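Local atomic coordinates of fructose-bisphosphatase (Pyrococcus horikoshii, PDB entry 1VDW), a protein that probably hydrolyses fructose 1,6-bisphosphate to fructose 6-phosphate and phosphate with the help of magnesium ions, as a homodimer of the inositol monophosphatase superfamily. Residues 62-68 and 77-83; 105-109 and 225-229; 110-114 and 126-130. All blocks are in the same frame, centred on the assembly; numbering follows the deposited sequence. Where two conformers were deposited one is given.

Interaction 1. Residues 62-68 and 77-83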
ATOM      1  N   GLY A  62      30.851   5.404  16.331  1.00 20.01           N
ATOM      2  CA  GLY A  62      32.097   4.758  15.962  1.00 20.24           C
ATOM      3  C   GLY A  62      31.972   3.395  15.305  1.00 19.97           C
ATOM      4  O   GLY A  62      32.957   2.666  15.211  1.00 20.54           O
ATOM      5  N   VAL A  63      30.778   3.043  14.841  1.00 18.60           N
ATOM      6  CA  VAL A  63      30.582   1.750  14.194  1.00 18.19           C
ATOM      7  C   VAL A  63      30.679   1.880  12.676  1.00 16.28           C
ATOM      8  O   VAL A  63      30.653   2.990  12.140  1.00 17.87           O
ATOM      9  CB  VAL A  63      29.203   1.138  14.557  1.00 17.65           C
ATOM     10  CG1 VAL A  63      29.077   1.010  16.067  1.00 18.76           C
ATOM     11  CG2 VAL A  63      28.075   2.002  13.997  1.00 18.34           C
ATOM     12  N   ASN A  64      30.809   0.748  11.988  1.00 16.76           N
ATOM     13  CA  ASN A  64      30.878   0.763  10.531  1.00 16.82           C
ATOM     14  C   ASN A  64      29.454   0.983  10.042  1.00 16.63           C
ATOM     15  O   ASN A  64      28.502   0.514  10.666  1.00 16.39           O
ATOM     16  CB  ASN A  64      31.409  -0.568   9.989  1.00 17.66           C
ATOM     17  CG  ASN A  64      32.744  -0.957  10.593  1.00 20.28           C
ATOM     18  OD1 ASN A  64      33.643  -0.125  10.731  1.00 20.94           O
ATOM     19  ND2 ASN A  64      32.883  -2.229  10.947  1.00 21.36           N
ATOM     20  N   VAL A  65      29.302   1.696   8.933  1.00 16.87           N
ATOM     21  CA  VAL A  65      27.976   1.974   8.405  1.00 16.88           C
ATOM     22  C   VAL A  65      27.865   1.682   6.921  1.00 18.11           C
ATOM     23  O   VAL A  65      28.751   2.025   6.137  1.00 19.76           O
ATOM     24  CB  VAL A  65      27.587   3.449   8.630  1.00 17.75           C
ATOM     25  CG1 VAL A  65      26.144   3.678   8.203  1.00 18.03           C
ATOM     26  CG2 VAL A  65      27.777   3.819  10.089  1.00 17.38           C
ATOM     27  N   VAL A  66      26.765   1.044   6.543  1.00 17.05           N
ATOM     28  CA  VAL A  66      26.506   0.726   5.150  1.00 15.93           C
ATOM     29  C   VAL A  66      25.138   1.292   4.794  1.00 15.88           C
ATOM     30  O   VAL A  66      24.130   0.928   5.398  1.00 16.17           O
ATOM     31  CB  VAL A  66      26.498  -0.799   4.898  1.00 15.69           C
ATOM     32  CG1 VAL A  66      26.287  -1.079   3.415  1.00 17.09           C
ATOM     33  CG2 VAL A  66      27.810  -1.412   5.367  1.00 18.47           C
ATOM     34  N   SER A  67      25.117   2.211   3.838  1.00 15.94           N
ATOM     35  CA  SER A  67      23.875   2.821   3.381  1.00 18.74           C
ATOM     36  C   SER A  67      24.051   3.026   1.879  1.00 20.28           C
ATOM     37  O   SER A  67      25.154   3.313   1.414  1.00 20.98           O
ATOM     38  CB  SER A  67      23.637   4.156   4.090  1.00 19.40           C
ATOM     39  OG  SER A  67      22.279   4.553   3.988  0.50 18.19           O
ATOM     40  N   GLU A  68      22.970   2.878   1.124  1.00 22.03           N
ATOM     41  CA  GLU A  68      23.035   3.006  -0.328  1.00 24.74           C
ATOM     42  C   GLU A  68      23.695   4.272  -0.868  1.00 26.44           C
ATOM     43  O   GLU A  68      24.590   4.193  -1.712  1.00 26.32           O
ATOM     44  CB  GLU A  68      21.633   2.870  -0.928  1.00 24.45           C
ATOM     45  CG  GLU A  68      21.615   2.911  -2.451  1.00 26.97           C
ATOM     46  CD  GLU A  68      20.281   2.487  -3.038  1.00 28.23           C
ATOM     47  OE1 GLU A  68      20.136   2.541  -4.279  1.00 29.60           O
ATOM     48  OE2 GLU A  68      19.382   2.095  -2.264  1.00 29.16           O
ATOM     49  N   SER A  77      35.485  -0.773  13.250  1.00 22.16           N
ATOM     50  CA  SER A  77      34.667  -1.215  14.370  1.00 21.47           C
ATOM     51  C   SER A  77      34.331  -2.698  14.286  1.00 20.39           C
ATOM     52  O   SER A  77      34.429  -3.313  13.224  1.00 21.54           O
ATOM     53  CB  SER A  77      33.366  -0.407  14.423  1.00 20.19           C
ATOM     54  OG  SER A  77      32.505  -0.889  15.440  1.00 20.48           O
ATOM     55  N   ASP A  78      33.937  -3.265  15.420  1.00 20.91           N
ATOM     56  CA  ASP A  78      33.554  -4.666  15.488  1.00 21.17           C
ATOM     57  C   ASP A  78      32.047  -4.793  15.238  1.00 19.96           C
ATOM     58  O   ASP A  78      31.491  -5.890  15.262  1.00 20.71           O
ATOM     59  CB  ASP A  78      33.944  -5.255  16.853  1.00 23.75           C
ATOM     60  CG  ASP A  78      33.479  -4.403  18.023  1.00 25.60           C
ATOM     61  OD1 ASP A  78      33.466  -3.159  17.901  1.00 28.20           O
ATOM     62  OD2 ASP A  78      33.145  -4.980  19.081  1.00 31.05           O
ATOM     63  N   TYR A  79      31.407  -3.655  14.981  1.00 18.64           N
ATOM     64  CA  TYR A  79      29.974  -3.592  14.702  1.00 17.21           C
ATOM     65  C   TYR A  79      29.716  -2.877  13.385  1.00 15.88           C
ATOM     66  O   TYR A  79      30.369  -1.884  13.070  1.00 16.06           O
ATOM     67  CB  TYR A  79      29.248  -2.845  15.822  1.00 18.36           C
ATOM     68  CG  TYR A  79      29.096  -3.641  17.093  1.00 20.48           C
ATOM     69  CD1 TYR A  79      28.070  -4.572  17.235  1.00 22.34           C
ATOM     70  CD2 TYR A  79      29.985  -3.468  18.155  1.00 23.58           C
ATOM     71  CE1 TYR A  79      27.931  -5.316  18.406  1.00 24.81           C
ATOM     72  CE2 TYR A  79      29.856  -4.206  19.327  1.00 24.78           C
ATOM     73  CZ  TYR A  79      28.827  -5.127  19.447  1.00 25.28           C
ATOM     74  OH  TYR A  79      28.693  -5.855  20.607  1.00 27.59           O
ATOM     75  N   THR A  80      28.751  -3.382  12.624  1.00 15.62           N
ATOM     76  CA  THR A  80      28.388  -2.785  11.345  1.00 15.01           C
ATOM     77  C   THR A  80      26.875  -2.630  11.284  1.00 13.89           C
ATOM     78  O   THR A  80      26.135  -3.546  11.628  1.00 14.20           O
ATOM     79  CB  THR A  80      28.831  -3.659  10.157  1.00 15.30           C
ATOM     80  OG1 THR A  80      30.243  -3.884  10.232  1.00 16.56           O
ATOM     81  CG2 THR A  80      28.512  -2.970   8.836  1.00 15.81           C
ATOM     82  N   VAL A  81      26.425  -1.459  10.856  1.00 13.86           N
ATOM     83  CA  VAL A  81      25.001  -1.205  10.739  1.00 13.60           C
ATOM     84  C   VAL A  81      24.664  -1.053   9.255  1.00 14.42           C
ATOM     85  O   VAL A  81      25.325  -0.304   8.533  1.00 15.13           O
ATOM     86  CB  VAL A  81      24.598   0.065  11.536  1.00 14.76           C
ATOM     87  CG1 VAL A  81      25.019  -0.087  12.991  0.50 15.56           C
ATOM     88  CG2 VAL A  81      25.228   1.303  10.922  0.50 14.10           C
ATOM     89  N   VAL A  82      23.656  -1.800   8.807  1.00 13.40           N
ATOM     90  CA  VAL A  82      23.196  -1.783   7.415  1.00 13.34           C
ATOM     91  C   VAL A  82      21.834  -1.109   7.479  1.00 13.38           C
ATOM     92  O   VAL A  82      20.873  -1.674   8.008  1.00 14.00           O
ATOM     93  CB  VAL A  82      23.075  -3.219   6.870  1.00 13.27           C
ATOM     94  CG1 VAL A  82      22.572  -3.204   5.437  1.00 14.67           C
ATOM     95  CG2 VAL A  82      24.433  -3.907   6.944  1.00 13.44           C
ATOM     96  N   VAL A  83      21.750   0.092   6.919  1.00 13.38           N
ATOM     97  CA  VAL A  83      20.532   0.875   7.035  1.00 14.80           C
ATOM     98  C   VAL A  83      19.939   1.522   5.792  1.00 14.55           C
ATOM     99  O   VAL A  83      20.628   1.802   4.812  1.00 14.42           O
ATOM    100  CB  VAL A  83      20.781   1.995   8.088  1.00 16.70           C
ATOM    101  CG1 VAL A  83      21.925   2.884   7.635  0.50 16.83           C
ATOM    102  CG2 VAL A  83      19.527   2.817   8.304  0.50 18.25           C
TER
HETATM  103  O   HOH W   1      33.529   0.358  17.562  1.00 23.44           O
HETATM  104  O   HOH W   2      20.198   2.899   2.244  1.00 20.17           O

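Interaction 2. Residues 105-109 and 225-229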
ATOM      1  N   ILE A 105      21.748  -4.446  12.719  1.00 10.92           N
ATOM      2  CA  ILE A 105      23.012  -4.347  13.451  1.00 12.90           C
ATOM      3  C   ILE A 105      23.744  -5.675  13.451  1.00 12.44           C
ATOM      4  O   ILE A 105      23.186  -6.707  13.829  1.00 12.44           O
ATOM      5  CB  ILE A 105      22.778  -3.957  14.918  1.00 12.59           C
ATOM      6  CG1 ILE A 105      21.846  -2.748  15.001  1.00 17.33           C
ATOM      7  CG2 ILE A 105      24.111  -3.666  15.595  1.00 15.68           C
ATOM      8  CD1 ILE A 105      22.415  -1.485  14.438  1.00 18.93           C
ATOM      9  N   PHE A 106      25.011  -5.644  13.059  1.00 14.32           N
ATOM     10  CA  PHE A 106      25.807  -6.862  13.003  1.00 15.78           C
ATOM     11  C   PHE A 106      27.009  -6.829  13.923  1.00 17.20           C
ATOM     12  O   PHE A 106      27.755  -5.847  13.947  1.00 16.85           O
ATOM     13  CB  PHE A 106      26.292  -7.093  11.572  1.00 16.52           C
ATOM     14  CG  PHE A 106      25.189  -7.405  10.607  1.00 16.71           C
ATOM     15  CD1 PHE A 106      24.860  -8.723  10.315  1.00 17.46           C
ATOM     16  CD2 PHE A 106      24.452  -6.382  10.011  1.00 16.31           C
ATOM     17  CE1 PHE A 106      23.821  -9.021   9.447  1.00 18.76           C
ATOM     18  CE2 PHE A 106      23.407  -6.673   9.139  1.00 16.81           C
ATOM     19  CZ  PHE A 106      23.092  -7.994   8.856  1.00 18.32           C
ATOM     20  N   HIS A 107      27.186  -7.903  14.679  1.00 19.54           N
ATOM     21  CA  HIS A 107      28.345  -8.014  15.531  1.00 22.77           C
ATOM     22  C   HIS A 107      29.299  -8.745  14.628  1.00 24.38           C
ATOM     23  O   HIS A 107      29.314  -9.969  14.611  1.00 23.84           O
ATOM     24  CB  HIS A 107      28.095  -8.858  16.775  1.00 23.75           C
ATOM     25  CG  HIS A 107      29.302  -8.919  17.659  1.00 25.77           C
ATOM     26  ND1 HIS A 107      29.422  -9.793  18.722  1.00 26.61           N
ATOM     27  CD2 HIS A 107      30.460  -8.226  17.601  1.00 25.65           C
ATOM     28  CE1 HIS A 107      30.619  -9.626  19.273  1.00 26.29           C
ATOM     29  NE2 HIS A 107      31.262  -8.691  18.617  1.00 27.40           N
ATOM     30  N   GLU A 108      30.063  -7.976  13.859  1.00 26.63           N
ATOM     31  CA  GLU A 108      30.992  -8.535  12.891  1.00 28.13           C
ATOM     32  C   GLU A 108      30.059  -9.027  11.806  1.00 28.40           C
ATOM     33  O   GLU A 108      29.165  -8.292  11.402  1.00 28.40           O
ATOM     34  CB  GLU A 108      31.787  -9.701  13.489  1.00 29.92           C
ATOM     35  CG  GLU A 108      32.719  -9.324  14.620  1.00 31.40           C
ATOM     36  CD  GLU A 108      33.940  -8.575  14.134  1.00 31.36           C
ATOM     37  OE1 GLU A 108      34.353  -8.824  12.983  1.00 32.87           O
ATOM     38  OE2 GLU A 108      34.490  -7.761  14.908  1.00 32.64           O
ATOM     39  N   LYS A 109      30.234 -10.267  11.361  1.00 27.91           N
ATOM     40  CA  LYS A 109      29.373 -10.815  10.315  1.00 27.69           C
ATOM     41  C   LYS A 109      28.092 -11.423  10.855  1.00 26.18           C
ATOM     42  O   LYS A 109      27.313 -12.022  10.113  1.00 27.69           O
ATOM     43  CB  LYS A 109      30.121 -11.863   9.489  1.00 29.83           C
ATOM     44  CG  LYS A 109      31.040 -11.254   8.453  1.00 32.09           C
ATOM     45  CD  LYS A 109      30.310 -10.209   7.622  1.00 34.72           C
ATOM     46  CE  LYS A 109      29.273 -10.805   6.684  1.00 34.57           C
ATOM     47  NZ  LYS A 109      28.533  -9.726   5.954  1.00 36.73           N
ATOM     48  N   GLU A 225      22.072 -14.169   1.874  1.00 23.82           N
ATOM     49  CA  GLU A 225      23.144 -13.758   2.771  1.00 26.14           C
ATOM     50  C   GLU A 225      23.290 -12.246   2.702  1.00 24.85           C
ATOM     51  O   GLU A 225      23.571 -11.692   1.641  1.00 27.06           O
ATOM     52  CB  GLU A 225      24.469 -14.412   2.374  1.00 28.07           C
ATOM     53  CG  GLU A 225      24.493 -15.923   2.510  1.00 32.20           C
ATOM     54  CD  GLU A 225      25.867 -16.506   2.241  1.00 34.11           C
ATOM     55  OE1 GLU A 225      26.406 -16.277   1.138  1.00 35.71           O
ATOM     56  OE2 GLU A 225      26.408 -17.196   3.133  1.00 35.86           O
ATOM     57  N   ILE A 226      23.095 -11.580   3.833  1.00 24.60           N
ATOM     58  CA  ILE A 226      23.218 -10.132   3.871  1.00 23.67           C
ATOM     59  C   ILE A 226      24.692  -9.755   3.869  1.00 24.72           C
ATOM     60  O   ILE A 226      25.431 -10.102   4.790  1.00 26.02           O
ATOM     61  CB  ILE A 226      22.551  -9.539   5.133  1.00 23.00           C
ATOM     62  CG1 ILE A 226      21.058  -9.881   5.143  0.50 22.40           C
ATOM     63  CG2 ILE A 226      22.757  -8.031   5.170  0.50 23.18           C
ATOM     64  CD1 ILE A 226      20.303  -9.395   3.920  0.50 20.80           C
ATOM     65  N   THR A 227      25.116  -9.054   2.824  1.00 24.18           N
ATOM     66  CA  THR A 227      26.504  -8.625   2.706  1.00 24.71           C
ATOM     67  C   THR A 227      26.590  -7.143   3.032  1.00 25.03           C
ATOM     68  O   THR A 227      25.588  -6.427   2.973  1.00 25.45           O
ATOM     69  CB  THR A 227      27.041  -8.841   1.282  1.00 25.09           C
ATOM     70  OG1 THR A 227      26.304  -8.022   0.366  1.00 27.02           O
ATOM     71  CG2 THR A 227      26.906 -10.300   0.875  1.00 25.96           C
ATOM     72  N   PHE A 228      27.786  -6.678   3.377  1.00 24.99           N
ATOM     73  CA  PHE A 228      27.976  -5.274   3.709  1.00 25.27           C
ATOM     74  C   PHE A 228      28.271  -4.457   2.461  1.00 26.29           C
ATOM     75  O   PHE A 228      29.296  -3.780   2.367  1.00 28.12           O
ATOM     76  CB  PHE A 228      29.109  -5.117   4.726  1.00 24.30           C
ATOM     77  CG  PHE A 228      28.868  -5.847   6.015  1.00 24.58           C
ATOM     78  CD1 PHE A 228      27.606  -5.851   6.603  1.00 23.84           C
ATOM     79  CD2 PHE A 228      29.902  -6.518   6.653  1.00 24.77           C
ATOM     80  CE1 PHE A 228      27.380  -6.514   7.805  1.00 24.70           C
ATOM     81  CE2 PHE A 228      29.684  -7.183   7.856  1.00 25.41           C
ATOM     82  CZ  PHE A 228      28.423  -7.181   8.432  1.00 24.91           C
ATOM     83  N   SER A 229      27.355  -4.529   1.503  1.00 26.63           N
ATOM     84  CA  SER A 229      27.484  -3.805   0.249  1.00 26.27           C
ATOM     85  C   SER A 229      26.251  -2.943   0.017  1.00 26.64           C
ATOM     86  O   SER A 229      25.145  -3.300   0.424  1.00 26.40           O
ATOM     87  CB  SER A 229      27.648  -4.787  -0.913  1.00 26.19           C
ATOM     88  OG  SER A 229      27.669  -4.105  -2.153  1.00 26.28           O
TER
HETATM   89  O   HOH W   3      30.138  -8.291   3.227  1.00 29.05           O
HETATM   90  O   HOH W   4      26.306 -11.422   7.001  1.00 46.18           O

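Interaction 3. Residues 110-114 and 126-130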
ATOM      1  N   ASP A 110      27.854 -11.248  12.145  1.00 23.56           N
ATOM      2  CA  ASP A 110      26.661 -11.815  12.747  1.00 22.60           C
ATOM      3  C   ASP A 110      25.582 -10.803  13.143  1.00 19.73           C
ATOM      4  O   ASP A 110      25.846  -9.834  13.844  1.00 19.38           O
ATOM      5  CB  ASP A 110      27.051 -12.629  13.966  1.00 26.15           C
ATOM      6  CG  ASP A 110      25.898 -13.421  14.517  1.00 28.83           C
ATOM      7  OD1 ASP A 110      25.329 -14.228  13.748  1.00 30.81           O
ATOM      8  OD2 ASP A 110      25.566 -13.232  15.706  1.00 32.37           O
ATOM      9  N   PRO A 111      24.335 -11.037  12.713  1.00 18.86           N
ATOM     10  CA  PRO A 111      23.228 -10.135  13.039  1.00 17.32           C
ATOM     11  C   PRO A 111      22.748 -10.337  14.478  1.00 15.80           C
ATOM     12  O   PRO A 111      22.435 -11.456  14.895  1.00 16.97           O
ATOM     13  CB  PRO A 111      22.168 -10.487  11.998  1.00 17.87           C
ATOM     14  CG  PRO A 111      22.444 -11.925  11.690  1.00 19.31           C
ATOM     15  CD  PRO A 111      23.909 -12.152  11.852  1.00 19.70           C
ATOM     16  N   ILE A 112      22.726  -9.255  15.250  1.00 15.33           N
ATOM     17  CA  ILE A 112      22.307  -9.339  16.644  1.00 14.93           C
ATOM     18  C   ILE A 112      21.038  -8.561  16.960  1.00 13.50           C
ATOM     19  O   ILE A 112      20.413  -8.790  17.990  1.00 14.52           O
ATOM     20  CB  ILE A 112      23.428  -8.858  17.596  1.00 14.68           C
ATOM     21  CG1 ILE A 112      23.851  -7.433  17.231  1.00 16.87           C
ATOM     22  CG2 ILE A 112      24.619  -9.808  17.509  1.00 15.89           C
ATOM     23  CD1 ILE A 112      24.779  -6.790  18.241  1.00 19.82           C
ATOM     24  N   TYR A 113      20.651  -7.654  16.069  1.00 12.93           N
ATOM     25  CA  TYR A 113      19.455  -6.852  16.289  1.00 12.34           C
ATOM     26  C   TYR A 113      19.076  -6.110  15.023  1.00 11.05           C
ATOM     27  O   TYR A 113      19.935  -5.694  14.252  1.00 12.69           O
ATOM     28  CB  TYR A 113      19.711  -5.833  17.402  1.00 12.26           C
ATOM     29  CG  TYR A 113      18.562  -4.888  17.668  1.00 10.60           C
ATOM     30  CD1 TYR A 113      17.391  -5.338  18.268  1.00 12.75           C
ATOM     31  CD2 TYR A 113      18.654  -3.543  17.327  1.00 12.38           C
ATOM     32  CE1 TYR A 113      16.336  -4.464  18.526  1.00 12.25           C
ATOM     33  CE2 TYR A 113      17.612  -2.663  17.579  1.00 12.72           C
ATOM     34  CZ  TYR A 113      16.457  -3.129  18.179  1.00 12.42           C
ATOM     35  OH  TYR A 113      15.430  -2.250  18.433  1.00 13.04           O
ATOM     36  N   ALA A 114      17.777  -5.948  14.818  1.00 10.58           N
ATOM     37  CA  ALA A 114      17.279  -5.211  13.675  1.00  9.98           C
ATOM     38  C   ALA A 114      15.929  -4.627  14.033  1.00  9.91           C
ATOM     39  O   ALA A 114      15.193  -5.183  14.855  1.00 10.08           O
ATOM     40  CB  ALA A 114      17.140  -6.124  12.465  1.00 11.14           C
ATOM     41  N   GLU A 126      10.850  -5.380  15.765  1.00  9.20           N
ATOM     42  CA  GLU A 126      12.199  -5.695  16.203  1.00  9.72           C
ATOM     43  C   GLU A 126      12.501  -7.166  15.990  1.00  9.83           C
ATOM     44  O   GLU A 126      11.637  -8.027  16.153  1.00 10.47           O
ATOM     45  CB  GLU A 126      12.383  -5.354  17.684  1.00 10.55           C
ATOM     46  CG  GLU A 126      12.228  -3.883  18.005  1.00 11.66           C
ATOM     47  CD  GLU A 126      12.356  -3.612  19.488  1.00 13.34           C
ATOM     48  OE1 GLU A 126      13.443  -3.178  19.931  1.00 13.62           O
ATOM     49  OE2 GLU A 126      11.368  -3.851  20.208  1.00 13.90           O
ATOM     50  N   GLY A 127      13.743  -7.442  15.617  1.00 10.62           N
ATOM     51  CA  GLY A 127      14.175  -8.806  15.406  1.00 11.40           C
ATOM     52  C   GLY A 127      15.407  -9.034  16.253  1.00 12.09           C
ATOM     53  O   GLY A 127      16.381  -8.286  16.160  1.00 12.19           O
ATOM     54  N   ILE A 128      15.347 -10.053  17.100  1.00 12.95           N
ATOM     55  CA  ILE A 128      16.463 -10.385  17.971  1.00 14.49           C
ATOM     56  C   ILE A 128      16.787 -11.853  17.758  1.00 13.58           C
ATOM     57  O   ILE A 128      16.142 -12.731  18.331  1.00 14.23           O
ATOM     58  CB  ILE A 128      16.103 -10.156  19.453  1.00 14.90           C
ATOM     59  CG1 ILE A 128      15.597  -8.723  19.646  1.00 15.84           C
ATOM     60  CG2 ILE A 128      17.325 -10.421  20.328  1.00 15.69           C
ATOM     61  CD1 ILE A 128      15.047  -8.435  21.037  1.00 18.14           C
ATOM     62  N   PRO A 129      17.778 -12.139  16.900  1.00 14.22           N
ATOM     63  CA  PRO A 129      18.163 -13.526  16.626  1.00 15.74           C
ATOM     64  C   PRO A 129      18.429 -14.293  17.915  1.00 16.93           C
ATOM     65  O   PRO A 129      19.150 -13.820  18.795  1.00 18.04           O
ATOM     66  CB  PRO A 129      19.412 -13.369  15.767  1.00 15.79           C
ATOM     67  CG  PRO A 129      19.121 -12.103  15.004  1.00 15.54           C
ATOM     68  CD  PRO A 129      18.579 -11.204  16.089  1.00 15.49           C
ATOM     69  N   GLY A 130      17.827 -15.471  18.026  1.00 17.60           N
ATOM     70  CA  GLY A 130      18.018 -16.277  19.215  1.00 17.90           C
ATOM     71  C   GLY A 130      16.995 -15.989  20.296  1.00 19.11           C
ATOM     72  O   GLY A 130      16.974 -16.660  21.328  1.00 20.13           O
TER
HETATM   73  O   HOH W   5      20.885 -11.162  19.214  1.00 26.05           O

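Interaction 1. Residues 62-68 and 77-83
Gly62 ends the preceding helix in a Schellman motif; its positive phi suits a residue without a side chain. Val63 then packs CG1 against Tyr79 CB (3.9 Å) and CG2 against Val81 CG1 (3.8 Å). Asn64 opens the parallel pairing: its N donates to Tyr79 O and its O accepts from Val81 N, both at 2.9 Å. An amide side chain can donate and accept at once, and Asn64 does so. Asn64 OD1 takes Ser77 N (3.2 Å) and also the backbone N of Gln75, while Asn64 ND2 reaches Ser77 O (3.0 Å) and Thr80 OG1 (3.2 Å), tying down the turn before the second strand. Val65 meets Val81 on the face covered by helix 45-60, CG2 to CG2 3.7 Å. Val66 continues the pairing, N to Val81 O 2.8 Å and O to Val83 N 2.9 Å; its branched side chain shares the other face with Val82, against Thr200 of helix 199-211. Next, a water accepts from Glu68 N (3.0 Å) and donates to Val83 O (2.8 Å). Glu68, salt-bridged to Arg198, and Asp84, just after Val83, probably bind magnesium: neighbouring parallel strands ending in acidic residues, as in the inositol monophosphatase fold.

Interaction 2. Residues 105-109 and 225-229
A small aromatic cluster topped by a cation-pi interaction fastens the loop between strands 215-217 and 234-239 to the end of strand 100-107 and the turn that follows it. Phe228 is its centre. The edge of its ring points at the face of Phe106 in a T-shaped stack, with centroids 5.3 Å apart and planes at 77°, and Phe228 CE1 lies 3.7 Å from Phe106 CG. Ile226 adds an aliphatic contact, its CG2 3.7 Å from Phe106 CZ. Over one face of Phe228 sits the ammonium group of Lys109, whose NZ is 3.5 Å from the ring centroid and 15° off the normal. A long, flexible lysine suits this exposed position: its chain folds back toward the loop and brings the charge to the ring while leaving it near solvent. Lys109 NZ also makes a weak hydrogen bond to Ile226 O (3.3 Å). One water accepts a bond from Phe228 N (2.9 Å) and a weak one from Lys109 NZ (3.5 Å); another donates to Ile226 O (2.7 Å) and is held weakly by Lys109 NZ (3.0 Å). Deeper in, Phe106 rests on Val82 of strand 79-84 and Pro111 of strand 110-118, Phe228 touches Thr80 and Val82, and Ile226 packs on Ile202 and Ala203, so the loop bridges the large sheet and helix 199-211.

Interaction 3. Residues 110-114 and 126-130
A classic beta bulge interrupts strand 110-118 where it pairs with strand 100-107: Ile112 and Tyr113 both face Ile105. On its other side this strand forms an antiparallel beta hairpin with strand 123-128, within the large mixed sheet. Ala114 and Gly127 make a hydrogen-bonded pair, with Ala114 N to Gly127 O at 3.0 Å and Gly127 N to Ala114 O at 2.8 Å. The small Ala114 suits the sheet face covered by helix 199-211, where it meets Ala204 and Val207. Pro129 then ends the regular pairing, since a proline nitrogen has no hydrogen to give; its ring instead lies along the backbone of the first strand, CG 3.4 Å from Pro111 O and CD 3.6 Å from Ile112 O. A water spans the opening, donating to Ile112 O (2.7 Å) and Pro129 O (3.2 Å). Tyr113 belongs to the face under helix 3-20, where it packs on Trp6 and Ala10, and its ring edge touches Ile128, CD1 to CG1 4.1 Å. A tyrosine is long enough to span this buried space and still place a hydroxyl beside a charge. Glu126, whose OE2 forms a salt bridge with Arg7 NH2, receives that hydroxyl on its other oxygen: Tyr113 OH donates to Glu126 OE1 at 2.7 Å.

Overall arrangement
All three interactions involve the same mixed sheet. Interactions 1 and 3 are buried strand pairings, interaction 1 parallel and rich in valine, interaction 3 antiparallel, with a buried tyrosine-glutamate bond. Interaction 2 is a surface contact in which rings, a cation and waters replace regular backbone pairing. It also lies between the others: Phe106 N pairs with Thr80 O of interaction 1 (2.8 Å), whereas Ile105 N meets Tyr113 O of interaction 3 (2.7 Å). Helix 199-211 is a shared neighbour of all three. Interaction 1 contains the predicted metal ligand Glu68; the Ile226 side chain in interaction 2 is about 9 Å from that of Asp201, another, while interaction 3 extends the sheet beyond strand 100-107.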